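Local coordinates for protein GTP pyrophosphokinase (Streptococcus pneumoniae, PDB 2BE3) that probably transfers pyrophosphate from ATP to GTP or GDP, making the alarmone (p)ppGpp of the bacterial stringent response, at residues Glu53-Lys56 and Glu57-Arg61; Gly63-Tyr66 and Ala67-Glu70. One frame throughout, in Å; residues are numbered along the deposited sequence. Where two conformers were deposited one is given.

Contact 1: Glu53-Lys56 and Glu57-Arg61; sequences ESIK and EKMAR
The carboxylate of E57 is joined to S54, one turn earlier, through a water that donates a hydrogen bond to OE1 of E57 (2.6 Å) and is only weakly hydrogen-bonded to OG of S54, 3.4 Å from it. The other carboxylate oxygen, OE2, makes a salt bridge with NE of R61 at 3.4 Å, and CG of E57 sits at the edge of the R61 guanidinium, in its plane. With CG anti to the backbone N (chi1 168°), the extended E57 chain runs between these two partners on the polar side of a helix turn.

The alpha-helical i to i+4 bonds hold the backbone: N of K58 reaches O of S54 at 3.0 Å and 163°, while N of E57 meets O of E53 less straight, at 147°, coming in above the carbonyl plane of E53. On the apolar side, CG of selenomethionine M59 grazes O of I55 at 3.3 Å, and the two side chains cross obliquely, SE of M59 4.1 Å from CG2 of I55.

The two faces thus do different work. I55 turns to W8 and L12 of helix 6-35 and, like M59, to L69 of helix 69-72, whereas NZ of K58 forms a salt bridge with D75, just before strand 77-83.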
loop_
_atom_site.group_PDB
_atom_site.type_symbol
_atom_site.label_atom_id
_atom_site.label_comp_id
_atom_site.label_asym_id
_atom_site.label_seq_id
_atom_site.Cartn_x
_atom_site.Cartn_y
_atom_site.Cartn_z
ATOM N N GLU A 53 -16.346 5.261 -18.936
ATOM C CA GLU A 53 -17.327 4.850 -19.956
ATOM C C GLU A 53 -17.629 3.333 -19.921
ATOM O O GLU A 53 -18.703 2.903 -20.363
ATOM C CB GLU A 53 -16.980 5.350 -21.380
ATOM C CG GLU A 53 -16.906 6.898 -21.580
ATOM C CD GLU A 53 -18.218 7.669 -21.317
ATOM O OE1 GLU A 53 -19.336 7.117 -21.492
ATOM O OE2 GLU A 53 -18.123 8.858 -20.937
ATOM N N SER A 54 -16.701 2.533 -19.402
ATOM C CA SER A 54 -17.000 1.144 -19.114
ATOM C C SER A 54 -17.905 1.024 -17.884
ATOM O O SER A 54 -18.786 0.179 -17.876
ATOM C CB SER A 54 -15.732 0.357 -18.863
ATOM O OG SER A 54 -15.034 0.167 -20.059
ATOM N N ILE A 55 -17.680 1.877 -16.876
ATOM C CA ILE A 55 -18.545 1.931 -15.706
ATOM C C ILE A 55 -19.958 2.292 -16.144
ATOM O O ILE A 55 -20.903 1.605 -15.751
ATOM C CB ILE A 55 -18.061 2.926 -14.606
ATOM C CG1 ILE A 55 -16.702 2.497 -14.036
ATOM C CG2 ILE A 55 -19.132 3.053 -13.499
ATOM C CD1 ILE A 55 -16.050 3.548 -13.180
ATOM N N LYS A 56 -20.090 3.330 -16.983
ATOM C CA LYS A 56 -21.408 3.774 -17.475
ATOM C C LYS A 56 -22.127 2.725 -18.297
ATOM O O LYS A 56 -23.330 2.577 -18.177
ATOM C CB LYS A 56 -21.320 5.073 -18.249
ATOM C CG LYS A 56 -21.149 6.256 -17.366
ATOM C CD LYS A 56 -20.240 7.269 -18.035
ATOM C CE LYS A 56 -21.024 8.442 -18.606
ATOM N NZ LYS A 56 -21.570 9.305 -17.520
ATOM N N GLU A 57 -21.375 1.982 -19.087
ATOM C CA GLU A 57 -21.913 0.904 -19.882
ATOM C C GLU A 57 -22.470 -0.165 -18.981
ATOM O O GLU A 57 -23.595 -0.604 -19.157
ATOM C CB GLU A 57 -20.825 0.292 -20.783
ATOM C CG GLU A 57 -21.260 -1.028 -21.424
ATOM C CD GLU A 57 -20.111 -1.913 -21.912
ATOM O OE1 GLU A 57 -18.949 -1.774 -21.432
ATOM O OE2 GLU A 57 -20.377 -2.769 -22.797
ATOM N N LYS A 58 -21.678 -0.590 -18.016
ATOM C CA LYS A 58 -22.071 -1.661 -17.125
ATOM C C LYS A 58 -23.324 -1.254 -16.277
ATOM O O LYS A 58 -24.227 -2.052 -16.035
ATOM C CB LYS A 58 -20.850 -2.083 -16.305
ATOM C CG LYS A 58 -20.831 -3.555 -15.909
ATOM C CD LYS A 58 -20.096 -4.471 -16.912
ATOM C CE LYS A 58 -18.643 -4.786 -16.450
ATOM N NZ LYS A 58 -18.512 -5.319 -15.005
HETATM N N MSE A 59 -23.416 0.018 -15.914
HETATM C CA MSE A 59 -24.603 0.554 -15.271
HETATM C C MSE A 59 -25.833 0.474 -16.137
HETATM O O MSE A 59 -26.925 0.123 -15.645
HETATM C CB MSE A 59 -24.408 2.003 -14.892
HETATM C CG MSE A 59 -23.414 2.211 -13.775
HETATM SE SE MSE A 59 -23.117 4.145 -13.514
HETATM C CE MSE A 59 -24.938 4.588 -12.854
ATOM N N ALA A 60 -25.697 0.842 -17.407
ATOM C CA ALA A 60 -26.834 0.730 -18.326
ATOM C C ALA A 60 -27.274 -0.733 -18.514
ATOM O O ALA A 60 -28.442 -1.033 -18.483
ATOM C CB ALA A 60 -26.528 1.408 -19.672
ATOM N N ARG A 61 -26.324 -1.642 -18.628
ATOM C CA ARG A 61 -26.607 -3.023 -18.951
ATOM C C ARG A 61 -26.980 -3.915 -17.776
ATOM O O ARG A 61 -27.456 -5.032 -17.994
ATOM C CB ARG A 61 -25.399 -3.611 -19.676
ATOM C CG ARG A 61 -25.112 -2.873 -20.950
ATOM C CD ARG A 61 -24.014 -3.495 -21.688
ATOM N NE ARG A 61 -23.751 -2.745 -22.918
ATOM C CZ ARG A 61 -24.426 -2.900 -24.045
ATOM N NH1 ARG A 61 -25.402 -3.787 -24.110
ATOM N NH2 ARG A 61 -24.113 -2.166 -25.094
HETATM O O HOH W 1 -16.526 -1.855 -22.355
#

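Contact 2: Gly63-Tyr66 and Ala67-Glu70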
loop_
_atom_site.group_PDB
_atom_site.type_symbol
_atom_site.label_atom_id
_atom_site.label_comp_id
_atom_site.label_asym_id
_atom_site.label_seq_id
_atom_site.Cartn_x
_atom_site.Cartn_y
_atom_site.Cartn_z
ATOM N N GLY A 63 -28.526 -2.331 -14.832
ATOM C CA GLY A 63 -29.605 -1.592 -14.182
ATOM C C GLY A 63 -29.147 -0.948 -12.893
ATOM O O GLY A 63 -29.903 -0.792 -11.960
ATOM N N ILE A 64 -27.873 -0.603 -12.836
ATOM C CA ILE A 64 -27.269 0.031 -11.676
ATOM C C ILE A 64 -27.419 1.553 -11.811
ATOM O O ILE A 64 -27.106 2.114 -12.860
ATOM C CB ILE A 64 -25.799 -0.391 -11.607
ATOM C CG1 ILE A 64 -25.745 -1.913 -11.482
ATOM C CG2 ILE A 64 -25.036 0.352 -10.506
ATOM C CD1 ILE A 64 -24.373 -2.488 -11.746
ATOM N N THR A 65 -27.911 2.198 -10.759
ATOM C CA THR A 65 -27.943 3.661 -10.636
ATOM C C THR A 65 -26.725 4.201 -9.896
ATOM O O THR A 65 -25.931 3.434 -9.369
ATOM C CB THR A 65 -29.167 4.100 -9.821
ATOM O OG1 THR A 65 -29.274 3.260 -8.666
ATOM C CG2 THR A 65 -30.423 3.971 -10.652
ATOM N N TYR A 66 -26.577 5.525 -9.866
ATOM C CA TYR A 66 -25.462 6.161 -9.165
ATOM C C TYR A 66 -25.472 5.863 -7.682
ATOM O O TYR A 66 -24.415 5.646 -7.092
ATOM C CB TYR A 66 -25.400 7.668 -9.430
ATOM C CG TYR A 66 -24.828 7.957 -10.800
ATOM C CD1 TYR A 66 -23.591 7.435 -11.185
ATOM C CD2 TYR A 66 -25.537 8.709 -11.722
ATOM C CE1 TYR A 66 -23.071 7.660 -12.447
ATOM C CE2 TYR A 66 -25.037 8.945 -12.983
ATOM C CZ TYR A 66 -23.803 8.423 -13.342
ATOM O OH TYR A 66 -23.313 8.684 -14.602
ATOM N N ALA A 67 -26.661 5.812 -7.097
ATOM C CA ALA A 67 -26.822 5.520 -5.684
ATOM C C ALA A 67 -26.306 4.127 -5.291
ATOM O O ALA A 67 -25.697 3.984 -4.238
ATOM C CB ALA A 67 -28.245 5.694 -5.283
ATOM N N THR A 68 -26.485 3.122 -6.149
ATOM C CA THR A 68 -26.087 1.756 -5.800
ATOM C C THR A 68 -24.777 1.321 -6.460
ATOM O O THR A 68 -24.295 0.197 -6.277
ATOM C CB THR A 68 -27.241 0.746 -6.066
ATOM O OG1 THR A 68 -27.379 0.520 -7.466
ATOM C CG2 THR A 68 -28.559 1.289 -5.532
ATOM N N LEU A 69 -24.179 2.233 -7.216
ATOM C CA LEU A 69 -23.006 1.926 -8.003
ATOM C C LEU A 69 -21.918 1.217 -7.197
ATOM O O LEU A 69 -21.396 0.175 -7.616
ATOM C CB LEU A 69 -22.485 3.202 -8.645
ATOM C CG LEU A 69 -21.195 3.079 -9.462
ATOM C CD1 LEU A 69 -21.327 1.962 -10.541
ATOM C CD2 LEU A 69 -20.769 4.431 -10.048
ATOM N N GLU A 70 -21.589 1.749 -6.021
ATOM C CA GLU A 70 -20.484 1.197 -5.242
ATOM C C GLU A 70 -20.825 -0.152 -4.588
ATOM O O GLU A 70 -19.939 -0.897 -4.128
ATOM C CB GLU A 70 -20.060 2.212 -4.184
ATOM C CG GLU A 70 -21.083 2.432 -3.096
ATOM C CD GLU A 70 -20.678 3.551 -2.160
ATOM O OE1 GLU A 70 -20.138 3.255 -1.079
ATOM O OE2 GLU A 70 -20.870 4.727 -2.520
HETATM O O HOH W 2 -22.493 4.321 -5.355
#
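I64 and L69 pack against each other across two overlapping type I beta turns, T65-T68 and Y66-L69, that lead from the end of helix 52-62 into helix 69-72, within the RelA/SpoT family region. The tight half of the contact is apolar. CG2 of I64, the branch anti to the backbone N, presses on CA of L69 at 3.6 Å and continues to its CD1 at 4.0 Å. L69 answers with CG anti to its own nitrogen (chi1 177°), which places the branched end with CD1 by CG2 of I64 and CD2 at the Y66 ring edge. CB of L69 meanwhile lies 3.5 Å from O of T65 and equally near O of Y66, so the base of the side chain fits against the two carbonyls of the turns. Outside the turns the same pair is covered by M59 of helix 52-62, and L69 also by F11 of helix 6-35.

The outer side is looser. Two weak bonds span the turns: N of T68 to O of T65 is bent to 132° at 3.3 Å, and N of L69 to O of Y66 is straighter but long, at 3.4 Å. The side chains of T65 and T68 cross with their OG1 atoms 3.5 Å apart, yet OG1 of T68 has its hydrogen bond with D72. The Y66 ring offers L69 only an edge: CD2 of L69 lies near the ring plane, 4.3 Å from CD1 of Y66. A tetraethylene glycol molecule, probably from the crystallisation liquor, lies close to the Y66 side chain.

At the opening of helix 69-72 a water bridges the two segments, donating to O of Y66, though it has more acceptors around it than protons to give. The same water accepts the backbone N-H of E70 at 2.8 Å.

After helix 6-35 and strand 42-49 the chain enters helix 52-62, where contact 1 joins successive turns. Contact 2 follows in series on the way into helix 69-72, before strand 77-83; both are local, closing only a helix turn and a tight turn, and neither encloses or crosses the other. M59 couples them: its O lies 3.1 Å from N of I64, a probable hydrogen bond, as in the six-to-one bond of a Schellman motif, where G63, with positive phi, breaks the helix. CE of M59 also packs on the T65-Y66 peptide. K56 adds a weak hydrogen bond from NZ to OH of Y66. Together they tie helices 52-62 and 69-72 to each other and to helix 6-35.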